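PDB 4WU3: Myo-inositol phosphohydrolase from Mitsuokella multacida, which probably dephosphorylates inositol phosphates, acting as a protein-tyrosine-phosphatase-like inositol hexakisphosphate 3-phosphatase (phytase). Local coordinates for residues P39-I52 with I171-V185. The protein carries 2 engineered substitutions. Sequence-based numbering, arbitrary orientation.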
loop_
_atom_site.group_PDB
_atom_site.type_symbol
_atom_site.label_atom_id
_atom_site.label_comp_id
_atom_site.label_asym_id
_atom_site.label_seq_id
_atom_site.Cartn_x
_atom_site.Cartn_y
_atom_site.Cartn_z
ATOM N N PRO A 39 14.037 13.429 -27.778
ATOM C CA PRO A 39 12.972 14.316 -27.323
ATOM C C PRO A 39 13.221 14.789 -25.904
ATOM O O PRO A 39 14.042 14.212 -25.206
ATOM C CB PRO A 39 11.714 13.432 -27.371
ATOM C CG PRO A 39 12.132 12.122 -27.967
ATOM C CD PRO A 39 13.613 12.021 -27.774
ATOM N N ALA A 40 12.502 15.825 -25.486
ATOM C CA ALA A 40 12.712 16.443 -24.182
ATOM C C ALA A 40 11.571 16.111 -23.229
ATOM O O ALA A 40 10.436 15.916 -23.653
ATOM C CB ALA A 40 12.830 17.951 -24.338
ATOM N N VAL A 41 11.876 16.059 -21.939
ATOM C CA VAL A 41 10.859 15.835 -20.927
ATOM C C VAL A 41 9.915 17.029 -20.948
ATOM O O VAL A 41 10.361 18.163 -21.013
ATOM C CB VAL A 41 11.477 15.697 -19.513
ATOM C CG1 VAL A 41 10.404 15.401 -18.473
ATOM C CG2 VAL A 41 12.535 14.609 -19.493
ATOM N N VAL A 42 8.616 16.772 -20.900
ATOM C CA VAL A 42 7.626 17.839 -20.824
ATOM C C VAL A 42 7.438 18.295 -19.378
ATOM O O VAL A 42 7.073 17.497 -18.515
ATOM C CB VAL A 42 6.274 17.352 -21.369
ATOM C CG1 VAL A 42 5.207 18.435 -21.206
ATOM C CG2 VAL A 42 6.429 16.924 -22.819
ATOM N N LYS A 43 7.661 19.578 -19.114
ATOM C CA LYS A 43 7.681 20.071 -17.735
ATOM C C LYS A 43 6.336 19.936 -17.028
ATOM O O LYS A 43 6.257 19.309 -15.977
ATOM C CB LYS A 43 8.156 21.525 -17.691
ATOM C CG LYS A 43 9.626 21.690 -18.041
ATOM C CD LYS A 43 10.013 23.151 -18.217
ATOM C CE LYS A 43 11.416 23.274 -18.788
ATOM N NZ LYS A 43 11.805 24.692 -19.026
ATOM N N ASN A 44 5.289 20.536 -17.580
ATOM C CA ASN A 44 3.971 20.458 -16.957
ATOM C C ASN A 44 2.983 19.789 -17.896
ATOM O O ASN A 44 2.225 20.462 -18.592
ATOM C CB ASN A 44 3.451 21.848 -16.576
ATOM C CG ASN A 44 4.116 22.404 -15.328
ATOM O OD1 ASN A 44 3.922 21.891 -14.222
ATOM N ND2 ASN A 44 4.891 23.473 -15.497
ATOM N N PRO A 45 2.989 18.454 -17.919
ATOM C CA PRO A 45 2.092 17.706 -18.791
ATOM C C PRO A 45 0.647 17.749 -18.286
ATOM O O PRO A 45 0.419 17.834 -17.078
ATOM C CB PRO A 45 2.644 16.287 -18.699
ATOM C CG PRO A 45 3.202 16.201 -17.320
ATOM C CD PRO A 45 3.715 17.574 -16.983
ATOM N N PRO A 46 -0.334 17.675 -19.198
ATOM C CA PRO A 46 -1.707 17.659 -18.708
ATOM C C PRO A 46 -1.921 16.503 -17.739
ATOM O O PRO A 46 -1.111 15.575 -17.692
ATOM C CB PRO A 46 -2.538 17.464 -19.974
ATOM C CG PRO A 46 -1.608 16.824 -20.948
ATOM C CD PRO A 46 -0.252 17.393 -20.640
ATOM N N LYS A 47 -3.000 16.557 -16.966
ATOM C CA LYS A 47 -3.264 15.497 -16.013
ATOM C C LYS A 47 -3.437 14.169 -16.748
ATOM O O LYS A 47 -3.055 13.121 -16.245
ATOM C CB LYS A 47 -4.507 15.792 -15.160
ATOM C CG LYS A 47 -4.585 14.894 -13.929
ATOM C CD LYS A 47 -6.006 14.581 -13.476
ATOM C CE LYS A 47 -6.028 13.294 -12.659
ATOM N NZ LYS A 47 -7.178 13.216 -11.714
ATOM N N LEU A 48 -4.026 14.213 -17.937
ATOM C CA LEU A 48 -4.249 13.001 -18.711
ATOM C C LEU A 48 -3.735 13.213 -20.119
ATOM O O LEU A 48 -4.325 13.966 -20.890
ATOM C CB LEU A 48 -5.739 12.649 -18.746
ATOM C CG LEU A 48 -6.078 11.262 -19.304
ATOM C CD1 LEU A 48 -5.610 10.176 -18.351
ATOM C CD2 LEU A 48 -7.571 11.134 -19.542
ATOM N N ALA A 49 -2.634 12.549 -20.456
ATOM C CA ALA A 49 -1.979 12.810 -21.730
ATOM C C ALA A 49 -2.058 11.625 -22.675
ATOM O O ALA A 49 -1.773 10.487 -22.296
ATOM C CB ALA A 49 -0.536 13.208 -21.499
ATOM N N LEU A 50 -2.453 11.891 -23.915
ATOM C CA LEU A 50 -2.471 10.848 -24.924
ATOM C C LEU A 50 -1.047 10.700 -25.374
ATOM O O LEU A 50 -0.443 11.672 -25.804
ATOM C CB LEU A 50 -3.373 11.221 -26.098
ATOM C CG LEU A 50 -3.413 10.251 -27.290
ATOM C CD1 LEU A 50 -3.777 8.839 -26.855
ATOM C CD2 LEU A 50 -4.398 10.733 -28.344
ATOM N N LYS A 51 -0.498 9.494 -25.265
ATOM C CA LYS A 51 0.882 9.279 -25.663
ATOM C C LYS A 51 1.081 7.956 -26.380
ATOM O O LYS A 51 0.210 7.081 -26.373
ATOM C CB LYS A 51 1.821 9.381 -24.459
ATOM C CG LYS A 51 1.522 8.396 -23.346
ATOM C CD LYS A 51 2.186 7.050 -23.564
ATOM C CE LYS A 51 2.359 6.348 -22.221
ATOM N NZ LYS A 51 2.902 4.975 -22.348
ATOM N N ILE A 52 2.249 7.837 -26.999
ATOM C CA ILE A 52 2.622 6.666 -27.765
ATOM C C ILE A 52 3.151 5.564 -26.843
ATOM O O ILE A 52 4.060 5.790 -26.055
ATOM C CB ILE A 52 3.675 7.053 -28.827
ATOM C CG1 ILE A 52 3.052 8.000 -29.863
ATOM C CG2 ILE A 52 4.251 5.826 -29.515
ATOM C CD1 ILE A 52 4.046 8.644 -30.808
ATOM N N ILE A 171 0.869 13.746 -30.774
ATOM C CA ILE A 171 0.793 12.758 -29.683
ATOM C C ILE A 171 2.105 12.718 -28.921
ATOM O O ILE A 171 3.187 12.611 -29.519
ATOM C CB ILE A 171 0.551 11.340 -30.200
ATOM C CG1 ILE A 171 -0.643 11.297 -31.152
ATOM C CG2 ILE A 171 0.337 10.390 -29.035
ATOM C CD1 ILE A 171 -1.983 11.209 -30.469
ATOM N N TYR A 172 2.010 12.793 -27.599
ATOM C CA TYR A 172 3.210 12.834 -26.769
ATOM C C TYR A 172 4.008 11.541 -26.944
ATOM O O TYR A 172 3.446 10.469 -27.189
ATOM C CB TYR A 172 2.867 13.054 -25.283
ATOM C CG TYR A 172 2.365 14.442 -24.935
ATOM C CD1 TYR A 172 3.235 15.515 -24.824
ATOM C CD2 TYR A 172 1.012 14.669 -24.692
ATOM C CE1 TYR A 172 2.773 16.782 -24.499
ATOM C CE2 TYR A 172 0.540 15.926 -24.368
ATOM C CZ TYR A 172 1.424 16.979 -24.272
ATOM O OH TYR A 172 0.951 18.227 -23.945
ATOM N N ARG A 173 5.322 11.659 -26.829
ATOM C CA ARG A 173 6.189 10.500 -26.750
ATOM C C ARG A 173 6.388 10.152 -25.281
ATOM O O ARG A 173 5.841 10.815 -24.399
ATOM C CB ARG A 173 7.520 10.772 -27.443
ATOM C CG ARG A 173 7.421 10.631 -28.955
ATOM C CD ARG A 173 8.698 11.058 -29.657
ATOM N NE ARG A 173 8.837 12.513 -29.680
ATOM C CZ ARG A 173 9.765 13.172 -30.374
ATOM N NH1 ARG A 173 10.651 12.510 -31.111
ATOM N NH2 ARG A 173 9.801 14.504 -30.330
ATOM N N PHE A 174 7.147 9.097 -25.017
ATOM C CA PHE A 174 7.192 8.540 -23.680
ATOM C C PHE A 174 8.511 7.855 -23.420
ATOM O O PHE A 174 9.022 7.148 -24.279
ATOM C CB PHE A 174 6.061 7.532 -23.504
ATOM C CG PHE A 174 5.799 7.156 -22.074
ATOM C CD1 PHE A 174 5.158 8.045 -21.219
ATOM C CD2 PHE A 174 6.177 5.915 -21.583
ATOM C CE1 PHE A 174 4.905 7.706 -19.902
ATOM C CE2 PHE A 174 5.918 5.566 -20.264
ATOM C CZ PHE A 174 5.282 6.460 -19.424
ATOM N N ASP A 175 9.046 8.076 -22.225
ATOM C CA ASP A 175 10.267 7.422 -21.783
ATOM C C ASP A 175 9.927 6.270 -20.847
ATOM O O ASP A 175 9.406 6.485 -19.754
ATOM C CB ASP A 175 11.176 8.400 -21.039
ATOM C CG ASP A 175 12.480 7.747 -20.601
ATOM O OD1 ASP A 175 13.199 7.210 -21.469
ATOM O OD2 ASP A 175 12.777 7.752 -19.396
ATOM N N ASP A 176 10.247 5.053 -21.268
ATOM C CA ASP A 176 9.915 3.872 -20.482
ATOM C C ASP A 176 10.805 3.701 -19.263
ATOM O O ASP A 176 10.453 2.973 -18.343
ATOM C CB ASP A 176 10.000 2.621 -21.349
ATOM C CG ASP A 176 8.858 2.525 -22.334
ATOM O OD1 ASP A 176 7.753 3.013 -22.022
ATOM O OD2 ASP A 176 9.064 1.966 -23.422
ATOM N N LYS A 177 11.960 4.356 -19.256
ATOM C CA LYS A 177 12.884 4.219 -18.138
ATOM C C LYS A 177 12.368 4.978 -16.927
ATOM O O LYS A 177 12.370 4.460 -15.813
ATOM C CB LYS A 177 14.279 4.719 -18.514
ATOM C CG LYS A 177 15.302 4.559 -17.400
ATOM C CD LYS A 177 16.646 5.156 -17.786
ATOM C CE LYS A 177 17.672 4.988 -16.675
ATOM N NZ LYS A 177 19.016 5.478 -17.093
ATOM N N LYS A 178 11.913 6.204 -17.149
ATOM C CA LYS A 178 11.438 7.045 -16.052
ATOM C C LYS A 178 9.923 7.132 -15.999
ATOM O O LYS A 178 9.371 7.720 -15.075
ATOM C CB LYS A 178 12.024 8.449 -16.180
ATOM C CG LYS A 178 13.540 8.458 -16.196
ATOM C CD LYS A 178 14.106 9.837 -16.484
ATOM C CE LYS A 178 15.619 9.766 -16.621
ATOM N NZ LYS A 178 16.241 11.102 -16.827
ATOM N N ASN A 179 9.252 6.535 -16.980
ATOM C CA ASN A 179 7.796 6.652 -17.104
ATOM C C ASN A 179 7.340 8.109 -17.031
ATOM O O ASN A 179 6.532 8.486 -16.176
ATOM C CB ASN A 179 7.070 5.806 -16.047
ATOM C CG ASN A 179 7.165 4.312 -16.319
ATOM O OD1 ASN A 179 7.185 3.509 -15.390
ATOM N ND2 ASN A 179 7.225 3.932 -17.590
ATOM N N VAL A 180 7.876 8.923 -17.943
ATOM C CA VAL A 180 7.468 10.315 -18.074
ATOM C C VAL A 180 7.193 10.726 -19.536
ATOM O O VAL A 180 7.760 10.185 -20.495
ATOM C CB VAL A 180 8.501 11.287 -17.458
ATOM C CG1 VAL A 180 8.714 10.996 -15.972
ATOM C CG2 VAL A 180 9.811 11.235 -18.229
ATOM N N ILE A 181 6.306 11.703 -19.665
ATOM C CA ILE A 181 5.859 12.236 -20.945
ATOM C C ILE A 181 6.964 13.028 -21.648
ATOM O O ILE A 181 7.595 13.903 -21.038
ATOM C CB ILE A 181 4.646 13.160 -20.717
ATOM C CG1 ILE A 181 3.410 12.335 -20.342
ATOM C CG2 ILE A 181 4.373 14.007 -21.949
ATOM C CD1 ILE A 181 2.907 11.454 -21.466
ATOM N N LEU A 182 7.186 12.726 -22.927
ATOM C CA LEU A 182 8.182 13.433 -23.725
ATOM C C LEU A 182 7.514 14.243 -24.838
ATOM O O LEU A 182 6.358 13.998 -25.184
ATOM C CB LEU A 182 9.175 12.440 -24.338
ATOM C CG LEU A 182 9.908 11.485 -23.390
ATOM C CD1 LEU A 182 10.781 10.555 -24.197
ATOM C CD2 LEU A 182 10.756 12.238 -22.380
ATOM N N SER A 183 8.250 15.198 -25.405
ATOM C CA SER A 183 7.696 16.097 -26.425
ATOM C C SER A 183 7.081 15.338 -27.602
ATOM O O SER A 183 7.582 14.296 -28.024
ATOM C CB SER A 183 8.746 17.102 -26.913
ATOM O OG SER A 183 9.818 16.457 -27.568
ATOM N N PRO A 184 5.979 15.869 -28.133
ATOM C CA PRO A 184 5.121 15.131 -29.049
ATOM C C PRO A 184 5.626 15.051 -30.485
ATOM O O PRO A 184 6.463 15.844 -30.895
ATOM C CB PRO A 184 3.807 15.918 -28.994
ATOM C CG PRO A 184 4.214 17.308 -28.662
ATOM C CD PRO A 184 5.421 17.183 -27.774
ATOM N N VAL A 185 5.115 14.072 -31.225
ATOM C CA VAL A 185 5.245 14.053 -32.671
ATOM C C VAL A 185 3.863 13.925 -33.262
ATOM O O VAL A 185 2.913 13.581 -32.564
ATOM C CB VAL A 185 6.061 12.868 -33.212
ATOM C CG1 VAL A 185 7.339 12.701 -32.475
ATOM C CG2 VAL A 185 5.297 11.580 -33.079
HETATM O O HOH W 1 6.683 14.818 -18.149
HETATM O O HOH W 2 7.172 6.442 -27.002
#
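Val41 bridges Leu182 and, ten residues later, Lys51 bridges Tyr172, so that segment 39-52 wraps round both outer edges of the hairpin 171-185. The bonding pattern differs at the two ends. Around Val41 it is antiparallel: Ser183 N donates to Ala40 O at 2.9 Å, and Val42 N to Ile181 O almost straight (177° at the hydrogen), the latter carbonyl also receiving a water that donates to Val42 O. Around Lys51 it is parallel: Tyr172 N reaches Leu50 O at 3.2 Å, while Tyr172 O accepts from Ile52 N at 2.9 Å. Within the wrap, the Tyr172 ring is approached obliquely by Val42 CG2, Pro46 CD and Ala49 CB, and the Leu50 carbonyl oxygen lies at its edge. Val42 CG2 also packs on Ile181 CG2 at 3.7 Å. Since strand 49-54 is an outer strand of the antiparallel sheet that continues through 132-137, this contact ties the two-stranded hairpin 168-175/180-188 to that sheet; toward its turn, the Val180 side chain lies about 8 Å from a bound inositol tetrakisphosphate. Lys51 has CG between its backbone N and carbonyl carbon (chi1 59°) and bends again at chi2, which carries its end over the face of Phe174. There NZ stands 3.6 Å from the Phe174 ring centroid, 15° off the normal, a cation-pi contact, while the amine also forms a salt bridge with Asp53. Where segment 39-52 begins, Pro39 CG lies over one face of the Arg173 guanidinium, 3.5 Å from Arg173 NH1, and Val185 CG1 covers the other. Replacing Arg173 with alanine would probably leave Pro39 without this flat support and Ser183 O without its side-chain donor, Arg173 NE at 2.7 Å.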